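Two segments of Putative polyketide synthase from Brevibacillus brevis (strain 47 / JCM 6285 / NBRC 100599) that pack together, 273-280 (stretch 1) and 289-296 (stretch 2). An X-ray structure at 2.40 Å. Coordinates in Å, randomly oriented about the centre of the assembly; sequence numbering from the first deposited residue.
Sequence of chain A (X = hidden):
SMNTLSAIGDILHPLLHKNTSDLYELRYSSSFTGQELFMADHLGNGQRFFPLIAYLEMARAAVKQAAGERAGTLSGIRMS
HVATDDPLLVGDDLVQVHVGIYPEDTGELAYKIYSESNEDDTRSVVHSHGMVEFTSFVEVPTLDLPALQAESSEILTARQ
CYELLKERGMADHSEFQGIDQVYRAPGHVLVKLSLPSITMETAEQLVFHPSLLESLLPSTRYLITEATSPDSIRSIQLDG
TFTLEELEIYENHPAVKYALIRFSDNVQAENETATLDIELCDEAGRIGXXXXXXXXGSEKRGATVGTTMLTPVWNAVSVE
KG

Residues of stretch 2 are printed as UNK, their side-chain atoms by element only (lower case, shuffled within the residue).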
# COMPACT_ATOMS: atom_id res chain seq x y z
N THR A 273 10.27 -31.46 19.68
CA THR A 273 9.25 -32.07 20.53
C THR A 273 8.91 -31.19 21.77
O THR A 273 7.75 -31.20 22.22
CB THR A 273 9.67 -33.50 20.92
OG1 THR A 273 9.86 -34.27 19.73
CG2 THR A 273 8.65 -34.21 21.83
N ALA A 274 9.92 -30.45 22.33
CA ALA A 274 9.74 -29.60 23.51
C ALA A 274 8.74 -28.46 23.29
O ALA A 274 9.03 -27.58 22.47
CB ALA A 274 11.08 -29.02 23.93
N THR A 275 7.54 -28.49 23.96
CA THR A 275 6.54 -27.43 23.80
C THR A 275 6.56 -26.47 25.00
O THR A 275 6.50 -26.92 26.14
CB THR A 275 5.18 -28.04 23.51
OG1 THR A 275 5.31 -28.86 22.35
CG2 THR A 275 4.14 -27.01 23.24
N LEU A 276 6.60 -25.16 24.73
CA LEU A 276 6.73 -24.16 25.77
C LEU A 276 5.65 -23.12 25.84
O LEU A 276 5.02 -22.79 24.83
CB LEU A 276 8.07 -23.42 25.59
CG LEU A 276 9.29 -24.29 25.44
CD1 LEU A 276 10.46 -23.48 25.09
CD2 LEU A 276 9.57 -25.08 26.73
N ASP A 277 5.50 -22.55 27.04
CA ASP A 277 4.67 -21.39 27.32
C ASP A 277 5.66 -20.27 27.72
O ASP A 277 6.55 -20.52 28.54
CB ASP A 277 3.70 -21.66 28.44
CG ASP A 277 2.61 -22.67 28.11
OD1 ASP A 277 2.48 -23.06 26.91
OD2 ASP A 277 1.82 -23.00 29.03
N ILE A 278 5.56 -19.10 27.07
CA ILE A 278 6.43 -17.96 27.31
C ILE A 278 5.57 -16.75 27.60
O ILE A 278 4.72 -16.40 26.78
CB ILE A 278 7.37 -17.70 26.10
CG1 ILE A 278 8.19 -18.95 25.79
CG2 ILE A 278 8.31 -16.51 26.37
CD1 ILE A 278 9.12 -18.83 24.59
N GLU A 279 5.84 -16.08 28.72
CA GLU A 279 5.19 -14.84 29.11
C GLU A 279 6.27 -13.76 29.17
O GLU A 279 7.30 -13.95 29.81
CB GLU A 279 4.48 -14.99 30.45
CG GLU A 279 3.13 -15.64 30.26
CD GLU A 279 2.62 -16.50 31.39
OE1 GLU A 279 3.38 -17.36 31.89
OE2 GLU A 279 1.43 -16.34 31.76
N LEU A 280 6.03 -12.65 28.47
CA LEU A 280 6.94 -11.54 28.37
C LEU A 280 6.29 -10.38 29.09
O LEU A 280 5.20 -9.99 28.71
CB LEU A 280 7.20 -11.19 26.90
CG LEU A 280 7.70 -12.35 26.03
CD1 LEU A 280 7.89 -11.90 24.61
CD2 LEU A 280 9.03 -12.90 26.54
N UNK A 289 2.90 -9.90 26.25
CA UNK A 289 2.81 -10.96 25.24
C UNK A 289 2.86 -12.33 25.92
O UNK A 289 3.75 -12.62 26.71
c UNK A 289 3.96 -10.88 24.19
c UNK A 289 5.37 -9.19 22.91
c UNK A 289 4.04 -9.49 23.49
c UNK A 289 3.80 -12.00 23.15
N UNK A 290 1.94 -13.21 25.54
CA UNK A 290 1.87 -14.57 26.02
C UNK A 290 1.89 -15.51 24.81
O UNK A 290 1.12 -15.31 23.89
n UNK A 290 -2.80 -16.22 30.14
c UNK A 290 -1.51 -15.96 30.36
c UNK A 290 0.62 -14.77 26.86
c UNK A 290 -0.96 -16.33 27.98
n UNK A 290 -1.12 -15.65 31.59
n UNK A 290 -0.64 -15.99 29.36
c UNK A 290 0.24 -16.22 27.08
N UNK A 291 2.78 -16.52 24.81
CA UNK A 291 2.92 -17.50 23.76
C UNK A 291 2.64 -18.82 24.41
O UNK A 291 3.26 -19.15 25.42
s UNK A 291 6.47 -16.13 22.14
c UNK A 291 4.73 -16.21 22.53
c UNK A 291 6.53 -17.19 20.78
c UNK A 291 4.34 -17.51 23.19
N UNK A 292 1.64 -19.53 23.93
CA UNK A 292 1.25 -20.81 24.47
C UNK A 292 1.40 -21.87 23.39
O UNK A 292 0.99 -21.66 22.26
c UNK A 292 -1.00 -19.83 29.52
c UNK A 292 -0.34 -19.87 26.27
c UNK A 292 -0.19 -20.76 25.02
n UNK A 292 -2.09 -20.43 29.07
c UNK A 292 0.31 -20.52 27.50
n UNK A 292 0.13 -19.84 28.79
n UNK A 292 -1.03 -19.18 30.68
N UNK A 293 2.08 -22.97 23.73
CA UNK A 293 2.24 -24.09 22.84
C UNK A 293 3.25 -23.80 21.75
O UNK A 293 3.01 -24.17 20.60
N UNK A 294 4.42 -23.22 22.13
CA UNK A 294 5.51 -22.85 21.24
C UNK A 294 6.50 -24.01 21.08
O UNK A 294 7.12 -24.42 22.04
c UNK A 294 8.06 -20.25 18.71
c UNK A 294 7.33 -21.09 20.86
c UNK A 294 9.34 -20.12 19.19
c UNK A 294 8.63 -20.99 21.32
c UNK A 294 7.06 -20.74 19.55
c UNK A 294 9.64 -20.48 20.49
c UNK A 294 6.22 -21.61 21.77
N UNK A 295 6.74 -24.41 19.85
CA UNK A 295 7.63 -25.52 19.54
C UNK A 295 8.49 -25.20 18.34
O UNK A 295 7.99 -24.84 17.27
o UNK A 295 7.66 -27.92 19.25
c UNK A 295 6.82 -26.78 19.26
N UNK A 296 9.77 -25.31 18.51
CA UNK A 296 10.73 -25.08 17.43
C UNK A 296 11.18 -26.41 16.87
O UNK A 296 11.41 -27.34 17.64
c UNK A 296 11.59 -22.95 18.44
c UNK A 296 11.94 -24.31 17.96
c UNK A 296 13.19 -22.92 20.67
s UNK A 296 13.03 -22.09 19.05

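Position 289 opens an antiparallel strand paired with 276-280. It carries four side-chain carbons, forked at the first, one arm two carbons long, and the end carbon of that arm lies 4.1 Å from Leu280 CD1. This is isoleucine, Ile289. A branched, wholly apolar side chain suits this buried face of the sheet. Its backbone O accepts a hydrogen bond from Leu280 N at 2.9 Å, while the return bond, from Ile289 N to Leu280 O at 3.4 Å, is weak.

At position 290 three carbons lead to a nitrogen and then to a carbon bearing two more nitrogens, a guanidinium. The chain lies on the other face, and one of its end nitrogens is 2.6 Å from Glu279 OE2. This is arginine, Arg290, whose positive charge suits a place beside a carboxylate. Its NH2 donates to that oxygen within a salt bridge; Arg290 NE adds a weak bond to Glu279 OE2 at 3.2 Å. The carboxylate oxygen sits at the guanidinium edge, near its plane.

Position 291 has an unbranched chain of two carbons, a sulfur and a last carbon. It returns to the buried face, its CB 4.2 Å from Ile278 CB. This is methionine, Met291, its flexible thioether chain apolar enough to be buried there. The backbones form a closed pair of hydrogen bonds, Ile278 N to Met291 O and Met291 N to Ile278 O, both 2.8 Å.

Three carbons, a nitrogen and a carbon with two nitrogens recur at position 292, and the side chain touches Asp277 and approaches Glu279. This is Arg292. Although CA-to-CB points away overall, chi1 and chi2 are both m, and the end of the side chain comes nearer to stretch 1. Arg292 NE is 3.6 Å from Asp277 OD2, a salt bridge of charges only, since the oxygen lies well out of the guanidinium plane. A longer one joins Arg292 NH1 to Glu279 OE2 at 3.9 Å.

Position 293 has no side-chain atoms; its CA lies 3.5 Å from Thr275 CG2. This is glycine, Gly293, favoured by a phi of 75° where the chain turns a corner. Gly293 N donates to Asp277 OD1 at 3.2 Å.

At position 294 one carbon bears a six-carbon ring without oxygen, one ring carbon 3.9 Å from Ile278 CD1. This is phenylalanine, Phe294, its apolar ring suited to burial. Leu276 N to Phe294 O and Phe294 N to Leu276 O are hydrogen bonds of 2.8 Å.

Position 295 shows one carbon and one oxygen, the latter 3.5 Å from Ala274 O. This is Ser295, small and polar for a partly exposed place.

Position 296 has two carbons, a sulfur and a carbon, unbranched, staying at least 5.2 Å from stretch 1. This is Met296; a flexible chain suits a partly exposed place without close partners there.

The contact is thus a backbone ladder with two faces. Leu276, Ile278 and Leu280 share the apolar face with Ile289, Met291 and Phe294, whereas Glu279 and Arg290 pair charges on the other. A beta bulge places an extra residue on stretch 2 between Met291 and Phe294, with hydrogen-bonded pairs on either side.

Stretch 2 (289-296) IRMRGFSM
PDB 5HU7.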